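Local coordinates for nuclear protein localization protein 4 homolog (PDB 4RV0) that probably helps recognise ubiquitinated proteins and export misfolded ones from the ER to the cytoplasm for proteasomal degradation, this chain being its N-terminal ubiquitin-like domain, at residues G19-E24 against N40-D45; I23-K28 against K32-S37. All coordinates share one frame; numbering follows the deposited sequence.

Interaction 1. Residues G19-E24 against N40-D45; sequences GIKRIE and NALKVD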
loop_
_atom_site.group_PDB
_atom_site.type_symbol
_atom_site.label_atom_id
_atom_site.label_comp_id
_atom_site.label_asym_id
_atom_site.label_seq_id
_atom_site.Cartn_x
_atom_site.Cartn_y
_atom_site.Cartn_z
ATOM N N GLY B 19 5.892 6.710 -4.629
ATOM C CA GLY B 19 5.423 5.329 -4.594
ATOM C C GLY B 19 6.446 4.379 -3.998
ATOM O O GLY B 19 7.314 4.790 -3.218
ATOM N N ILE B 20 6.362 3.110 -4.385
ATOM C CA ILE B 20 7.284 2.100 -3.879
ATOM C C ILE B 20 8.126 1.506 -4.998
ATOM O O ILE B 20 7.640 0.684 -5.791
ATOM C CB ILE B 20 6.525 0.983 -3.125
ATOM C CG1 ILE B 20 5.795 1.566 -1.914
ATOM C CG2 ILE B 20 7.474 -0.108 -2.671
ATOM C CD1 ILE B 20 4.889 0.550 -1.223
ATOM N N LYS B 21 9.398 1.886 -5.020
ATOM C CA LYS B 21 10.314 1.479 -6.083
ATOM C C LYS B 21 11.057 0.234 -5.661
ATOM O O LYS B 21 11.630 0.180 -4.568
ATOM C CB LYS B 21 11.300 2.616 -6.402
ATOM C CG LYS B 21 12.463 2.239 -7.346
ATOM C CD LYS B 21 11.982 1.917 -8.741
ATOM C CE LYS B 21 11.426 3.149 -9.460
ATOM N NZ LYS B 21 10.889 2.765 -10.815
ATOM N N ARG B 22 11.029 -0.773 -6.526
ATOM C CA ARG B 22 11.716 -2.024 -6.259
ATOM C C ARG B 22 13.142 -2.005 -6.786
ATOM O O ARG B 22 13.369 -1.776 -7.980
ATOM C CB ARG B 22 10.942 -3.206 -6.854
ATOM C CG ARG B 22 9.674 -3.513 -6.086
ATOM C CD ARG B 22 9.066 -4.853 -6.476
ATOM N NE ARG B 22 7.954 -5.164 -5.586
ATOM C CZ ARG B 22 7.362 -6.346 -5.503
ATOM N NH1 ARG B 22 7.763 -7.364 -6.267
ATOM N NH2 ARG B 22 6.370 -6.512 -4.643
ATOM N N ILE B 23 14.098 -2.242 -5.890
ATOM C CA ILE B 23 15.504 -2.298 -6.261
ATOM C C ILE B 23 16.033 -3.709 -6.080
ATOM O O ILE B 23 16.031 -4.227 -4.960
ATOM C CB ILE B 23 16.364 -1.384 -5.382
ATOM C CG1 ILE B 23 15.866 0.074 -5.417
ATOM C CG2 ILE B 23 17.854 -1.514 -5.780
ATOM C CD1 ILE B 23 15.980 0.747 -6.782
ATOM N N GLU B 24 16.501 -4.320 -7.165
ATOM C CA GLU B 24 17.167 -5.615 -7.074
ATOM C C GLU B 24 18.669 -5.390 -6.975
ATOM O O GLU B 24 19.261 -4.699 -7.818
ATOM C CB GLU B 24 16.828 -6.516 -8.263
ATOM C CG GLU B 24 15.346 -6.854 -8.364
ATOM C CD GLU B 24 15.013 -7.711 -9.573
ATOM O OE1 GLU B 24 15.875 -7.857 -10.470
ATOM O OE2 GLU B 24 13.877 -8.227 -9.631
ATOM N N ASN B 40 19.858 6.543 -9.739
ATOM C CA ASN B 40 19.671 6.221 -11.141
ATOM C C ASN B 40 18.225 5.826 -11.489
ATOM O O ASN B 40 17.789 5.987 -12.622
ATOM C CB ASN B 40 20.650 5.114 -11.549
ATOM C CG ASN B 40 22.105 5.572 -11.481
ATOM O OD1 ASN B 40 22.399 6.768 -11.563
ATOM N ND2 ASN B 40 23.021 4.617 -11.366
ATOM N N ALA B 41 17.509 5.270 -10.519
ATOM C CA ALA B 41 16.131 4.820 -10.736
ATOM C C ALA B 41 15.092 5.934 -10.532
ATOM O O ALA B 41 13.965 5.852 -11.026
ATOM C CB ALA B 41 15.827 3.638 -9.835
ATOM N N LEU B 42 15.447 6.931 -9.734
ATOM C CA LEU B 42 14.518 7.988 -9.353
ATOM C C LEU B 42 14.971 9.365 -9.813
ATOM O O LEU B 42 16.161 9.598 -10.060
ATOM C CB LEU B 42 14.343 8.014 -7.838
ATOM C CG LEU B 42 13.663 6.824 -7.163
ATOM C CD1 LEU B 42 13.578 7.052 -5.661
ATOM C CD2 LEU B 42 12.272 6.564 -7.759
ATOM N N LYS B 43 14.018 10.278 -9.909
ATOM C CA LYS B 43 14.314 11.683 -10.133
ATOM C C LYS B 43 14.394 12.382 -8.783
ATOM O O LYS B 43 13.414 12.979 -8.340
ATOM C CB LYS B 43 13.274 12.368 -11.026
ATOM C CG LYS B 43 13.699 13.807 -11.398
ATOM C CD LYS B 43 12.561 14.642 -11.982
ATOM C CE LYS B 43 13.031 16.066 -12.310
ATOM N NZ LYS B 43 13.381 16.228 -13.750
ATOM N N VAL B 44 15.528 12.271 -8.096
ATOM C CA VAL B 44 15.678 12.957 -6.816
ATOM C C VAL B 44 16.948 13.798 -6.666
ATOM O O VAL B 44 17.911 13.649 -7.410
ATOM C CB VAL B 44 15.645 11.962 -5.641
ATOM C CG1 VAL B 44 14.250 11.339 -5.494
ATOM C CG2 VAL B 44 16.697 10.885 -5.839
ATOM N N ASP B 45 16.907 14.694 -5.686
ATOM C CA ASP B 45 18.032 15.526 -5.278
ATOM C C ASP B 45 18.572 14.875 -4.014
ATOM O O ASP B 45 18.356 13.675 -3.818
ATOM C CB ASP B 45 17.556 16.950 -5.001
ATOM C CG ASP B 45 17.282 17.732 -6.289
ATOM O OD1 ASP B 45 17.801 17.326 -7.349
ATOM O OD2 ASP B 45 16.532 18.728 -6.251
#
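K21 folds its aliphatic chain over the C-terminal end of helix 31-41, where A41 and L42 receive it. Bends at chi2 (67°) and chi3 (68°) turn the lysine back on itself, so that CE, rather than the charged end, makes the closest approaches. CE lies 3.9 Å from CD2 of L42, and the two side chains run past each other in opposite senses. The same K21 CE stands 4.0 Å from the carbonyl O of A41, a non-bonded contact of a methylene with a polar atom; A41 is the last residue with helical backbone angles, and L42 is the first to leave them. The methyl of A41 points at the strand and is met by two side chains, with K21 CD at 4.4 Å from A41 CB and I23 CD1 at 4.2 Å from the same CB. The carbon-carbon approaches, of K21 to L42 and A41 CB and of I23 to A41, are apolar. The total of 139 Å² buried, with the lysine contributing the most, marks a modest junction at the border of the core.

Both segments lie in the ubiquitin-like domain, where the helix packs across a mixed sheet. Strand 19-25 is outermost within this chain, with K21 and I23 bonded through their backbones to V14 and I12 of strand 10-16. L42 also touches L79 of strand 76-80, while another protein chain meets I20 through backbone hydrogen bonds and R22 through a salt bridge.

Interaction 2. Residues I23-K28 against K32-S37; sequences IEISPK and KHLYDS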
loop_
_atom_site.group_PDB
_atom_site.type_symbol
_atom_site.label_atom_id
_atom_site.label_comp_id
_atom_site.label_asym_id
_atom_site.label_seq_id
_atom_site.Cartn_x
_atom_site.Cartn_y
_atom_site.Cartn_z
ATOM N N ILE B 23 14.098 -2.242 -5.890
ATOM C CA ILE B 23 15.504 -2.298 -6.261
ATOM C C ILE B 23 16.033 -3.709 -6.080
ATOM O O ILE B 23 16.031 -4.227 -4.960
ATOM C CB ILE B 23 16.364 -1.384 -5.382
ATOM C CG1 ILE B 23 15.866 0.074 -5.417
ATOM C CG2 ILE B 23 17.854 -1.514 -5.780
ATOM C CD1 ILE B 23 15.980 0.747 -6.782
ATOM N N GLU B 24 16.501 -4.320 -7.165
ATOM C CA GLU B 24 17.167 -5.615 -7.074
ATOM C C GLU B 24 18.669 -5.390 -6.975
ATOM O O GLU B 24 19.261 -4.699 -7.818
ATOM C CB GLU B 24 16.828 -6.516 -8.263
ATOM C CG GLU B 24 15.346 -6.854 -8.364
ATOM C CD GLU B 24 15.013 -7.711 -9.573
ATOM O OE1 GLU B 24 15.875 -7.857 -10.470
ATOM O OE2 GLU B 24 13.877 -8.227 -9.631
ATOM N N ILE B 25 19.275 -5.945 -5.930
ATOM C CA ILE B 25 20.676 -5.685 -5.629
ATOM C C ILE B 25 21.310 -6.872 -4.897
ATOM O O ILE B 25 20.653 -7.562 -4.118
ATOM C CB ILE B 25 20.817 -4.364 -4.827
ATOM C CG1 ILE B 25 22.282 -4.025 -4.578
ATOM C CG2 ILE B 25 20.034 -4.427 -3.515
ATOM C CD1 ILE B 25 22.472 -2.652 -3.961
ATOM N N SER B 26 22.589 -7.122 -5.164
ATOM C CA SER B 26 23.309 -8.160 -4.446
ATOM C C SER B 26 23.451 -7.750 -2.992
ATOM O O SER B 26 23.783 -6.606 -2.700
ATOM C CB SER B 26 24.679 -8.442 -5.073
ATOM O OG SER B 26 25.375 -9.421 -4.319
ATOM N N PRO B 27 23.152 -8.677 -2.069
ATOM C CA PRO B 27 23.323 -8.452 -0.630
ATOM C C PRO B 27 24.785 -8.268 -0.249
ATOM O O PRO B 27 25.082 -7.787 0.848
ATOM C CB PRO B 27 22.770 -9.742 0.002
ATOM C CG PRO B 27 22.813 -10.754 -1.081
ATOM C CD PRO B 27 22.593 -10.010 -2.358
ATOM N N LYS B 28 25.685 -8.639 -1.153
ATOM C CA LYS B 28 27.106 -8.449 -0.911
ATOM C C LYS B 28 27.544 -7.103 -1.471
ATOM O O LYS B 28 28.715 -6.737 -1.373
ATOM C CB LYS B 28 27.911 -9.596 -1.523
ATOM C CG LYS B 28 27.578 -10.932 -0.862
ATOM C CD LYS B 28 27.938 -12.122 -1.730
ATOM C CE LYS B 28 27.784 -13.438 -0.952
ATOM N NZ LYS B 28 28.815 -13.635 0.107
ATOM N N LYS B 32 26.484 2.254 -0.351
ATOM C CA LYS B 32 26.632 3.294 -1.369
ATOM C C LYS B 32 26.059 2.867 -2.704
ATOM O O LYS B 32 25.441 3.671 -3.405
ATOM C CB LYS B 32 28.087 3.734 -1.574
ATOM C CG LYS B 32 28.193 4.744 -2.727
ATOM C CD LYS B 32 29.549 5.390 -2.829
ATOM C CE LYS B 32 29.622 6.365 -3.998
ATOM N NZ LYS B 32 29.490 5.758 -5.351
ATOM N N HIS B 33 26.265 1.607 -3.062
ATOM C CA HIS B 33 25.719 1.110 -4.308
ATOM C C HIS B 33 24.198 1.172 -4.298
ATOM O O HIS B 33 23.587 1.449 -5.328
ATOM C CB HIS B 33 26.221 -0.302 -4.617
ATOM C CG HIS B 33 25.750 -0.829 -5.938
ATOM N ND1 HIS B 33 25.210 -2.079 -6.085
ATOM C CD2 HIS B 33 25.727 -0.257 -7.165
ATOM C CE1 HIS B 33 24.875 -2.274 -7.358
ATOM N NE2 HIS B 33 25.176 -1.170 -8.024
ATOM N N LEU B 34 23.592 0.924 -3.138
ATOM C CA LEU B 34 22.142 1.038 -2.998
ATOM C C LEU B 34 21.724 2.478 -3.266
ATOM O O LEU B 34 20.786 2.738 -4.029
ATOM C CB LEU B 34 21.677 0.590 -1.608
ATOM C CG LEU B 34 20.182 0.700 -1.273
ATOM C CD1 LEU B 34 19.312 -0.136 -2.211
ATOM C CD2 LEU B 34 19.932 0.286 0.187
ATOM N N TYR B 35 22.442 3.411 -2.651
ATOM C CA TYR B 35 22.186 4.832 -2.869
ATOM C C TYR B 35 22.342 5.199 -4.345
ATOM O O TYR B 35 21.496 5.900 -4.909
ATOM C CB TYR B 35 23.087 5.694 -1.989
ATOM C CG TYR B 35 22.551 5.962 -0.591
ATOM C CD1 TYR B 35 21.895 7.143 -0.302
ATOM C CD2 TYR B 35 22.716 5.033 0.437
ATOM C CE1 TYR B 35 21.416 7.407 0.979
ATOM C CE2 TYR B 35 22.243 5.285 1.726
ATOM C CZ TYR B 35 21.589 6.474 1.984
ATOM O OH TYR B 35 21.105 6.748 3.252
ATOM N N ASP B 36 23.422 4.729 -4.967
ATOM C CA ASP B 36 23.645 4.982 -6.389
ATOM C C ASP B 36 22.522 4.371 -7.232
ATOM O O ASP B 36 22.062 4.975 -8.202
ATOM C CB ASP B 36 25.014 4.443 -6.863
ATOM C CG ASP B 36 26.205 5.246 -6.321
ATOM O OD1 ASP B 36 26.045 6.459 -6.059
ATOM O OD2 ASP B 36 27.312 4.659 -6.181
ATOM N N SER B 37 22.104 3.164 -6.872
ATOM C CA SER B 37 21.010 2.488 -7.563
ATOM C C SER B 37 19.711 3.298 -7.476
ATOM O O SER B 37 18.986 3.451 -8.466
ATOM C CB SER B 37 20.799 1.097 -6.975
ATOM O OG SER B 37 21.960 0.311 -7.131
#
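I25 sends CD1 in between H33 and L34 of the helix, with the strand and helix axes 9.7 Å apart and antiparallel but inclined, at 144°. Its reach comes from an extended side chain: CG1 lies opposite the backbone N (chi1 -176°) and chi2 is again near 180°, which drives the terminal methyl toward the helix. There CD1 comes to 3.8 Å from the CA of L34 and 4.1 Å from its CB. On the H33 side the isoleucine and histidine slide past one another in opposite directions, I25 CD1 lying 3.5 Å from ND1 and approaching the ring obliquely. I23 is two residues earlier and so on the same face of the strand. Its CG2 sits 4.1 Å from L34 CD1, where the two side chains cross at a slant, and the same methyl is equally near the CB of S37. An alanine in place of I25 would probably open a gap beside H33 and L34, since the CD1 methyl supplies the closest contacts to both.

S37 presents its CB to I23 and turns its hydroxyl back to the helix, donating to H33 O at 2.7 Å from above the carbonyl plane. The backbone N of S37 reaches that oxygen from the opposite face, so two donors grip it. I23 and I25 also touch V14 and I12, respectively, of adjacent strand 10-16. A helix packed on the sheet is consistent with the beta-grasp fold. Apolar packing dominates, without hydrogen bonds between the segments: H33 ND1 has a weak one to S29 OG, and the S37 hydroxyl, satisfied within its helix, can lie near I25.

Overall arrangement
Interactions 1 and 2 lie about 11 Å apart, centre to centre, and both join strand 19-25 to helix 31-41. Because strand and helix run roughly antiparallel, the middle of the strand, through K21 and I23, meets the C-terminal end of the helix in interaction 1, while I23 and I25 near the strand's end meet H33, L34 and S37 in interaction 2. I23 belongs to both and links them. Interaction 2 is buried, whereas interaction 1 is partly buried. Together they fix the helix along the strand outermost within this chain, the order 2-1-4-3 with a packed helix being consistent with the ubiquitin-like fold of this domain, whose strand 19-25 also meets another protein chain.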